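Local coordinates for thioredoxin domain-containing protein (Aeropyrum pernix, PDB 3HA9) that probably acts as a thiol-disulfide oxidoreductase or antioxidant protein of the thioredoxin superfamily, although its precise function is not established, at residues 43-57 and 96-109. Sequence-based numbering, arbitrary orientation.
Sequences WFMAAWCPSCVYMAD and DTPEMFRKFIANYG
A47 and F101 bring the two backbones to 5.5 Å between their CA atoms, and A56 and G109 meet at the far end; the axes of helix 52-57 and helix 98-108 pass 10.2 Å apart at -51°. A47 suits its close approach because its side chain is a single methyl, touching F104 CB. Its N donates to D96 OD2 (2.7 Å, 167°), which accepts through its syn lone pair, while D96 OD1 lies at the edge of the W48 ring, the carboxylate nearly perpendicular to it. D96 OD2 is also close to D75 OD2, and the two acids together may favour a proton on one of them. Replacing D96 by an alanine is likely to leave A47 N without this acceptor and weaken the hold on the type I turn A46-C49 that leads into the CxxC motif. A flat ring suits F104, wedged among several chain parts: with CG anti to the backbone N (chi1 174°), it has W43 CH2 (3.7 Å from CE2) and C52 O at its edge, A47 O and V53 CG2 obliquely placed. The flexible M45 chain, bent at chi2 and chi3, sets CE against F104 and makes an oblique Met-aromatic contact with F101, SD to CE1 3.7 Å. Branched V53 serves two rings, CG2 touching F104 and CG1 over one face of Y108, a CH-pi contact 4.0 Å from the centroid. The C49-C52 disulfide lies at the N-terminal end of helix 52-65, as in thioredoxins. Strand 39-45 hydrogen-bonds to strand 69-75; F101 rests on strands 69-75 and 114-117, I105 on the latter.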
ATOM      1  N   TRP A  43       1.906  -0.357   1.328  1.00 10.75           N
ATOM      2  CA  TRP A  43       2.895  -1.413   1.236  1.00  9.62           C
ATOM      3  C   TRP A  43       2.216  -2.661   0.676  1.00 10.24           C
ATOM      4  O   TRP A  43       1.423  -3.295   1.378  1.00  9.94           O
ATOM      5  CB  TRP A  43       3.475  -1.700   2.620  1.00 10.07           C
ATOM      6  CG  TRP A  43       4.486  -2.821   2.597  1.00 10.75           C
ATOM      7  CD1 TRP A  43       5.308  -3.165   1.561  1.00 10.69           C
ATOM      8  CD2 TRP A  43       4.762  -3.732   3.654  1.00  9.75           C
ATOM      9  NE1 TRP A  43       6.079  -4.247   1.907  1.00 10.97           N
ATOM     10  CE2 TRP A  43       5.764  -4.616   3.190  1.00 10.61           C
ATOM     11  CE3 TRP A  43       4.243  -3.909   4.946  1.00  9.98           C
ATOM     12  CZ2 TRP A  43       6.277  -5.664   3.981  1.00 11.34           C
ATOM     13  CZ3 TRP A  43       4.764  -4.963   5.747  1.00 11.96           C
ATOM     14  CH2 TRP A  43       5.778  -5.815   5.254  1.00 10.33           C
ATOM     15  N   PHE A  44       2.535  -2.991  -0.583  1.00  9.74           N
ATOM     16  CA  PHE A  44       1.947  -4.163  -1.256  1.00  9.54           C
ATOM     17  C   PHE A  44       2.822  -5.352  -0.946  1.00  9.10           C
ATOM     18  O   PHE A  44       4.017  -5.325  -1.231  1.00 11.02           O
ATOM     19  CB  PHE A  44       1.888  -3.922  -2.764  1.00  9.39           C
ATOM     20  CG  PHE A  44       0.888  -2.867  -3.155  1.00 10.09           C
ATOM     21  CD1 PHE A  44      -0.412  -3.246  -3.516  1.00  9.48           C
ATOM     22  CD2 PHE A  44       1.221  -1.497  -3.117  1.00 10.43           C
ATOM     23  CE1 PHE A  44      -1.363  -2.282  -3.866  1.00  9.84           C
ATOM     24  CE2 PHE A  44       0.272  -0.516  -3.465  1.00 10.10           C
ATOM     25  CZ  PHE A  44      -1.002  -0.897  -3.824  1.00 10.86           C
ATOM     26  N   MET A  45       2.227  -6.376  -0.334  1.00  8.29           N
ATOM     27  CA  MET A  45       3.023  -7.475   0.229  1.00  8.37           C
ATOM     28  C   MET A  45       2.264  -8.798   0.228  1.00  8.82           C
ATOM     29  O   MET A  45       1.129  -8.869  -0.248  1.00  7.52           O
ATOM     30  CB  MET A  45       3.562  -7.100   1.629  1.00  8.59           C
ATOM     31  CG  MET A  45       2.531  -6.499   2.621  1.00  9.11           C
ATOM     32  SD  MET A  45       1.240  -7.629   3.212  1.00  3.50           S
ATOM     33  CE  MET A  45       2.204  -8.631   4.324  1.00 11.65           C
ATOM     34  N   ALA A  46       2.920  -9.840   0.730  1.00  9.11           N
ATOM     35  CA  ALA A  46       2.317 -11.168   0.910  1.00 10.03           C
ATOM     36  C   ALA A  46       2.968 -11.765   2.133  1.00 10.43           C
ATOM     37  O   ALA A  46       4.143 -11.475   2.419  1.00 11.18           O
ATOM     38  CB  ALA A  46       2.572 -12.049  -0.329  1.00  9.69           C
ATOM     39  N   ALA A  47       2.221 -12.590   2.861  1.00  9.88           N
ATOM     40  CA  ALA A  47       2.706 -13.091   4.146  1.00 10.71           C
ATOM     41  C   ALA A  47       3.909 -14.019   4.002  1.00 10.74           C
ATOM     42  O   ALA A  47       4.725 -14.125   4.914  1.00 11.35           O
ATOM     43  CB  ALA A  47       1.584 -13.765   4.910  1.00 10.40           C
ATOM     44  N   TRP A  48       4.032 -14.668   2.847  1.00 10.96           N
ATOM     45  CA  TRP A  48       5.168 -15.565   2.572  1.00 11.02           C
ATOM     46  C   TRP A  48       6.380 -14.901   1.893  1.00 11.97           C
ATOM     47  O   TRP A  48       7.410 -15.535   1.673  1.00 12.07           O
ATOM     48  CB  TRP A  48       4.677 -16.721   1.692  1.00 11.33           C
ATOM     49  CG  TRP A  48       4.138 -16.259   0.386  1.00  9.67           C
ATOM     50  CD1 TRP A  48       2.854 -15.883   0.124  1.00  8.48           C
ATOM     51  CD2 TRP A  48       4.848 -16.143  -0.850  1.00  9.76           C
ATOM     52  NE1 TRP A  48       2.727 -15.510  -1.187  1.00  9.58           N
ATOM     53  CE2 TRP A  48       3.930 -15.670  -1.815  1.00  9.24           C
ATOM     54  CE3 TRP A  48       6.171 -16.377  -1.234  1.00  9.62           C
ATOM     55  CZ2 TRP A  48       4.295 -15.419  -3.141  1.00 10.82           C
ATOM     56  CZ3 TRP A  48       6.532 -16.136  -2.552  1.00 11.41           C
ATOM     57  CH2 TRP A  48       5.595 -15.671  -3.493  1.00 10.41           C
ATOM     58  N   CYS A  49       6.267 -13.621   1.569  1.00 12.19           N
ATOM     59  CA  CYS A  49       7.312 -12.904   0.837  1.00 12.73           C
ATOM     60  C   CYS A  49       8.603 -12.861   1.675  1.00 12.66           C
ATOM     61  O   CYS A  49       8.573 -12.394   2.805  1.00 12.16           O
ATOM     62  CB  CYS A  49       6.787 -11.492   0.480  1.00 13.26           C
ATOM     63  SG  CYS A  49       7.985 -10.091   0.410  1.00 16.28           S
ATOM     64  N   PRO A  50       9.719 -13.427   1.152  1.00 12.35           N
ATOM     65  CA  PRO A  50      10.947 -13.463   1.935  1.00 13.04           C
ATOM     66  C   PRO A  50      11.442 -12.091   2.386  1.00 13.35           C
ATOM     67  O   PRO A  50      11.808 -11.932   3.563  1.00 14.21           O
ATOM     68  CB  PRO A  50      11.949 -14.130   0.985  1.00 13.20           C
ATOM     69  CG  PRO A  50      11.097 -15.049   0.155  1.00 12.90           C
ATOM     70  CD  PRO A  50       9.809 -14.279  -0.052  1.00 12.63           C
ATOM     71  N   SER A  51      11.443 -11.121   1.470  1.00 12.72           N
ATOM     72  CA  SER A  51      11.978  -9.780   1.731  1.00 12.49           C
ATOM     73  C   SER A  51      11.093  -8.947   2.666  1.00 11.87           C
ATOM     74  O   SER A  51      11.539  -7.974   3.276  1.00 11.62           O
ATOM     75  CB  SER A  51      12.229  -9.035   0.414  1.00 13.01           C
ATOM     76  OG  SER A  51      10.995  -8.734  -0.240  1.00 12.67           O
ATOM     77  N   CYS A  52       9.846  -9.350   2.793  1.00 11.53           N
ATOM     78  CA  CYS A  52       8.874  -8.527   3.501  1.00 11.55           C
ATOM     79  C   CYS A  52       9.131  -8.456   4.999  1.00 11.23           C
ATOM     80  O   CYS A  52       8.729  -7.495   5.645  1.00 11.43           O
ATOM     81  CB  CYS A  52       7.449  -8.995   3.206  1.00 11.54           C
ATOM     82  SG  CYS A  52       6.948  -8.630   1.505  1.00 12.26           S
ATOM     83  N   VAL A  53       9.793  -9.473   5.552  1.00 11.58           N
ATOM     84  CA  VAL A  53      10.175  -9.434   6.964  1.00 11.49           C
ATOM     85  C   VAL A  53      11.112  -8.249   7.231  1.00 12.12           C
ATOM     86  O   VAL A  53      10.932  -7.506   8.224  1.00 11.72           O
ATOM     87  CB  VAL A  53      10.791 -10.786   7.434  1.00 11.79           C
ATOM     88  CG1 VAL A  53      11.295 -10.688   8.871  1.00 10.38           C
ATOM     89  CG2 VAL A  53       9.735 -11.906   7.314  1.00 11.05           C
ATOM     90  N   TYR A  54      12.118  -8.083   6.368  1.00 12.55           N
ATOM     91  CA  TYR A  54      13.018  -6.936   6.493  1.00 13.66           C
ATOM     92  C   TYR A  54      12.260  -5.618   6.250  1.00 13.30           C
ATOM     93  O   TYR A  54      12.459  -4.636   6.977  1.00 13.53           O
ATOM     94  CB  TYR A  54      14.240  -7.051   5.558  1.00 13.38           C
ATOM     95  CG  TYR A  54      15.069  -5.788   5.553  1.00 16.38           C
ATOM     96  CD1 TYR A  54      15.777  -5.399   6.692  1.00 16.90           C
ATOM     97  CD2 TYR A  54      15.116  -4.954   4.427  1.00 17.28           C
ATOM     98  CE1 TYR A  54      16.519  -4.222   6.711  1.00 19.34           C
ATOM     99  CE2 TYR A  54      15.859  -3.779   4.438  1.00 19.14           C
ATOM    100  CZ  TYR A  54      16.561  -3.421   5.584  1.00 19.05           C
ATOM    101  OH  TYR A  54      17.304  -2.260   5.621  1.00 21.31           O
ATOM    102  N   MET A  55      11.407  -5.573   5.221  1.00 13.11           N
ATOM    103  CA  MET A  55      10.617  -4.344   5.005  1.00 13.36           C
ATOM    104  C   MET A  55       9.765  -3.999   6.229  1.00 12.92           C
ATOM    105  O   MET A  55       9.630  -2.832   6.591  1.00 13.65           O
ATOM    106  CB  MET A  55       9.729  -4.432   3.737  1.00 12.74           C
ATOM    107  CG  MET A  55       9.039  -3.097   3.378  1.00 13.05           C
ATOM    108  SD  MET A  55      10.119  -1.636   3.183  1.00  8.84           S
ATOM    109  CE  MET A  55      11.104  -2.218   1.856  1.00 13.38           C
ATOM    110  N   ALA A  56       9.189  -5.011   6.876  1.00 13.05           N
ATOM    111  CA  ALA A  56       8.362  -4.752   8.054  1.00 12.34           C
ATOM    112  C   ALA A  56       9.214  -4.113   9.156  1.00 13.01           C
ATOM    113  O   ALA A  56       8.786  -3.170   9.821  1.00 12.58           O
ATOM    114  CB  ALA A  56       7.698  -6.040   8.552  1.00 12.46           C
ATOM    115  N   ASP A  57      10.437  -4.609   9.291  1.00 13.34           N
ATOM    116  CA  ASP A  57      11.409  -4.048  10.244  1.00 14.61           C
ATOM    117  C   ASP A  57      11.616  -2.543  10.008  1.00 15.08           C
ATOM    118  O   ASP A  57      11.530  -1.744  10.947  1.00 15.11           O
ATOM    119  CB  ASP A  57      12.713  -4.851  10.178  1.00 14.60           C
ATOM    120  CG  ASP A  57      13.814  -4.283  11.079  1.00 15.49           C
ATOM    121  OD1 ASP A  57      14.033  -4.843  12.176  1.00 13.51           O
ATOM    122  OD2 ASP A  57      14.473  -3.289  10.682  1.00 16.44           O
ATOM    123  N   ASP A  96      -3.040 -16.268   0.656  1.00 11.43           N
ATOM    124  CA  ASP A  96      -2.916 -16.005   2.080  1.00 11.64           C
ATOM    125  C   ASP A  96      -4.306 -15.964   2.702  1.00 12.06           C
ATOM    126  O   ASP A  96      -5.221 -15.339   2.167  1.00 12.72           O
ATOM    127  CB  ASP A  96      -2.311 -14.619   2.309  1.00 11.00           C
ATOM    128  CG  ASP A  96      -0.794 -14.575   2.183  1.00 12.21           C
ATOM    129  OD1 ASP A  96      -0.126 -15.618   1.966  1.00 13.09           O
ATOM    130  OD2 ASP A  96      -0.266 -13.433   2.323  1.00 10.04           O
ATOM    131  N   THR A  97      -4.447 -16.596   3.856  1.00 12.75           N
ATOM    132  CA  THR A  97      -5.670 -16.451   4.639  1.00 12.44           C
ATOM    133  C   THR A  97      -5.540 -15.165   5.458  1.00 12.56           C
ATOM    134  O   THR A  97      -4.420 -14.716   5.731  1.00 11.46           O
ATOM    135  CB  THR A  97      -5.849 -17.643   5.594  1.00 12.61           C
ATOM    136  OG1 THR A  97      -4.760 -17.660   6.529  1.00 12.52           O
ATOM    137  CG2 THR A  97      -5.851 -18.963   4.817  1.00 13.87           C
ATOM    138  N   PRO A  98      -6.673 -14.555   5.849  1.00 12.31           N
ATOM    139  CA  PRO A  98      -6.604 -13.411   6.764  1.00 12.55           C
ATOM    140  C   PRO A  98      -5.797 -13.746   8.024  1.00 12.45           C
ATOM    141  O   PRO A  98      -5.069 -12.889   8.525  1.00 12.24           O
ATOM    142  CB  PRO A  98      -8.070 -13.148   7.106  1.00 12.48           C
ATOM    143  CG  PRO A  98      -8.789 -13.579   5.855  1.00 12.45           C
ATOM    144  CD  PRO A  98      -8.043 -14.761   5.329  1.00 12.98           C
ATOM    145  N   GLU A  99      -5.914 -14.979   8.524  1.00 13.49           N
ATOM    146  CA  GLU A  99      -5.142 -15.408   9.701  1.00 13.62           C
ATOM    147  C   GLU A  99      -3.626 -15.306   9.477  1.00 13.68           C
ATOM    148  O   GLU A  99      -2.897 -14.847  10.349  1.00 12.79           O
ATOM    149  CB  GLU A  99      -5.531 -16.845  10.117  1.00 14.29           C
ATOM    150  CG  GLU A  99      -4.667 -17.436  11.244  1.00 17.73           C
ATOM    151  CD  GLU A  99      -4.948 -18.916  11.571  1.00 20.89           C
ATOM    152  OE1 GLU A  99      -5.833 -19.558  10.941  1.00 22.83           O
ATOM    153  OE2 GLU A  99      -4.283 -19.444  12.497  1.00 22.46           O
ATOM    154  N   MET A 100      -3.159 -15.772   8.328  1.00 12.87           N
ATOM    155  CA  MET A 100      -1.732 -15.713   7.989  1.00 13.08           C
ATOM    156  C   MET A 100      -1.244 -14.280   7.904  1.00 12.27           C
ATOM    157  O   MET A 100      -0.128 -13.977   8.343  1.00 13.18           O
ATOM    158  CB  MET A 100      -1.485 -16.409   6.651  1.00 13.27           C
ATOM    159  CG  MET A 100      -1.627 -17.923   6.724  1.00 13.26           C
ATOM    160  SD  MET A 100      -1.602 -18.758   5.097  1.00  7.72           S
ATOM    161  CE  MET A 100      -0.024 -18.119   4.489  1.00 13.92           C
ATOM    162  N   PHE A 101      -2.071 -13.417   7.308  1.00 12.17           N
ATOM    163  CA  PHE A 101      -1.752 -12.006   7.141  1.00 11.16           C
ATOM    164  C   PHE A 101      -1.635 -11.360   8.519  1.00 11.57           C
ATOM    165  O   PHE A 101      -0.638 -10.695   8.809  1.00 11.34           O
ATOM    166  CB  PHE A 101      -2.855 -11.359   6.287  1.00 10.51           C
ATOM    167  CG  PHE A 101      -2.690  -9.863   6.026  1.00 10.53           C
ATOM    168  CD1 PHE A 101      -1.455  -9.223   6.064  1.00 11.18           C
ATOM    169  CD2 PHE A 101      -3.806  -9.131   5.657  1.00 10.44           C
ATOM    170  CE1 PHE A 101      -1.341  -7.824   5.789  1.00 10.32           C
ATOM    171  CE2 PHE A 101      -3.729  -7.751   5.380  1.00 10.66           C
ATOM    172  CZ  PHE A 101      -2.491  -7.096   5.432  1.00 11.54           C
ATOM    173  N   ARG A 102      -2.628 -11.603   9.381  1.00 10.99           N
ATOM    174  CA  ARG A 102      -2.604 -11.083  10.757  1.00 11.40           C
ATOM    175  C   ARG A 102      -1.393 -11.537  11.535  1.00 11.68           C
ATOM    176  O   ARG A 102      -0.773 -10.733  12.242  1.00 12.50           O
ATOM    177  CB  ARG A 102      -3.869 -11.494  11.514  1.00 11.73           C
ATOM    178  CG  ARG A 102      -5.100 -10.738  11.070  1.00 10.48           C
ATOM    179  CD  ARG A 102      -6.324 -11.140  11.906  1.00 12.06           C
ATOM    180  NE  ARG A 102      -7.601 -10.723  11.312  1.00 14.16           N
ATOM    181  CZ  ARG A 102      -8.112  -9.493  11.363  1.00 16.79           C
ATOM    182  NH1 ARG A 102      -7.467  -8.504  11.968  1.00 17.79           N
ATOM    183  NH2 ARG A 102      -9.296  -9.249  10.821  1.00 18.30           N
ATOM    184  N   LYS A 103      -1.059 -12.820  11.391  1.00 12.11           N
ATOM    185  CA  LYS A 103       0.058 -13.398  12.114  1.00 12.28           C
ATOM    186  C   LYS A 103       1.387 -12.773  11.687  1.00 11.60           C
ATOM    187  O   LYS A 103       2.248 -12.526  12.520  1.00 10.13           O
ATOM    188  CB  LYS A 103       0.087 -14.925  11.927  1.00 12.98           C
ATOM    189  CG  LYS A 103       1.209 -15.646  12.671  1.00 16.34           C
ATOM    190  CD  LYS A 103       1.072 -15.463  14.161  1.00 20.86           C
ATOM    191  CE  LYS A 103       1.773 -16.547  14.944  1.00 21.54           C
ATOM    192  NZ  LYS A 103       1.172 -16.627  16.290  1.00 24.57           N
ATOM    193  N   PHE A 104       1.531 -12.528  10.390  1.00 10.70           N
ATOM    194  CA  PHE A 104       2.734 -11.890   9.861  1.00 11.34           C
ATOM    195  C   PHE A 104       2.881 -10.504  10.461  1.00 10.97           C
ATOM    196  O   PHE A 104       3.962 -10.125  10.968  1.00 11.45           O
ATOM    197  CB  PHE A 104       2.699 -11.827   8.321  1.00 10.78           C
ATOM    198  CG  PHE A 104       3.835 -11.065   7.735  1.00 11.17           C
ATOM    199  CD1 PHE A 104       5.026 -11.704   7.418  1.00 12.61           C
ATOM    200  CD2 PHE A 104       3.737  -9.680   7.535  1.00 13.09           C
ATOM    201  CE1 PHE A 104       6.111 -10.973   6.893  1.00 13.15           C
ATOM    202  CE2 PHE A 104       4.815  -8.949   7.016  1.00 14.91           C
ATOM    203  CZ  PHE A 104       6.002  -9.602   6.693  1.00 14.31           C
ATOM    204  N   ILE A 105       1.798  -9.733  10.427  1.00 10.44           N
ATOM    205  CA  ILE A 105       1.832  -8.374  10.969  1.00 10.57           C
ATOM    206  C   ILE A 105       2.039  -8.370  12.490  1.00 10.63           C
ATOM    207  O   ILE A 105       2.779  -7.511  13.019  1.00 11.58           O
ATOM    208  CB  ILE A 105       0.574  -7.551  10.532  1.00  9.98           C
ATOM    209  CG1 ILE A 105       0.530  -7.433   9.006  1.00 10.16           C
ATOM    210  CG2 ILE A 105       0.535  -6.161  11.228  1.00 11.47           C
ATOM    211  CD1 ILE A 105       1.698  -6.616   8.369  1.00 10.46           C
ATOM    212  N   ALA A 106       1.451  -9.337  13.194  1.00 10.67           N
ATOM    213  CA  ALA A 106       1.660  -9.430  14.651  1.00 11.23           C
ATOM    214  C   ALA A 106       3.113  -9.766  14.969  1.00 11.36           C
ATOM    215  O   ALA A 106       3.683  -9.218  15.927  1.00 12.28           O
ATOM    216  CB  ALA A 106       0.735 -10.455  15.273  1.00 11.19           C
ATOM    217  N   ASN A 107       3.702 -10.651  14.169  1.00 11.93           N
ATOM    218  CA  ASN A 107       5.088 -11.081  14.379  1.00 12.18           C
ATOM    219  C   ASN A 107       6.125 -10.029  14.042  1.00 12.07           C
ATOM    220  O   ASN A 107       7.143  -9.910  14.751  1.00 13.39           O
ATOM    221  CB  ASN A 107       5.412 -12.327  13.539  1.00 12.08           C
ATOM    222  CG  ASN A 107       4.977 -13.613  14.199  1.00 15.18           C
ATOM    223  OD1 ASN A 107       4.747 -14.625  13.512  1.00 19.97           O
ATOM    224  ND2 ASN A 107       4.871 -13.603  15.514  1.00 14.24           N
ATOM    225  N   TYR A 108       5.914  -9.296  12.951  1.00 11.93           N
ATOM    226  CA  TYR A 108       6.988  -8.445  12.404  1.00 11.67           C
ATOM    227  C   TYR A 108       6.637  -6.986  12.228  1.00 12.23           C
ATOM    228  O   TYR A 108       7.521  -6.134  12.117  1.00 12.88           O
ATOM    229  CB  TYR A 108       7.478  -9.002  11.067  1.00 10.99           C
ATOM    230  CG  TYR A 108       7.877 -10.451  11.141  1.00 10.93           C
ATOM    231  CD1 TYR A 108       8.989 -10.846  11.878  1.00 11.08           C
ATOM    232  CD2 TYR A 108       7.149 -11.432  10.460  1.00 10.34           C
ATOM    233  CE1 TYR A 108       9.367 -12.177  11.951  1.00 11.57           C
ATOM    234  CE2 TYR A 108       7.521 -12.768  10.533  1.00 11.21           C
ATOM    235  CZ  TYR A 108       8.629 -13.129  11.292  1.00 11.07           C
ATOM    236  OH  TYR A 108       9.033 -14.441  11.362  1.00 11.10           O
ATOM    237  N   GLY A 109       5.342  -6.696  12.192  1.00 12.67           N
ATOM    238  CA  GLY A 109       4.870  -5.339  11.906  1.00 13.66           C
ATOM    239  C   GLY A 109       4.347  -4.634  13.142  1.00 15.12           C
ATOM    240  O   GLY A 109       4.820  -4.887  14.261  1.00 14.82           O
TER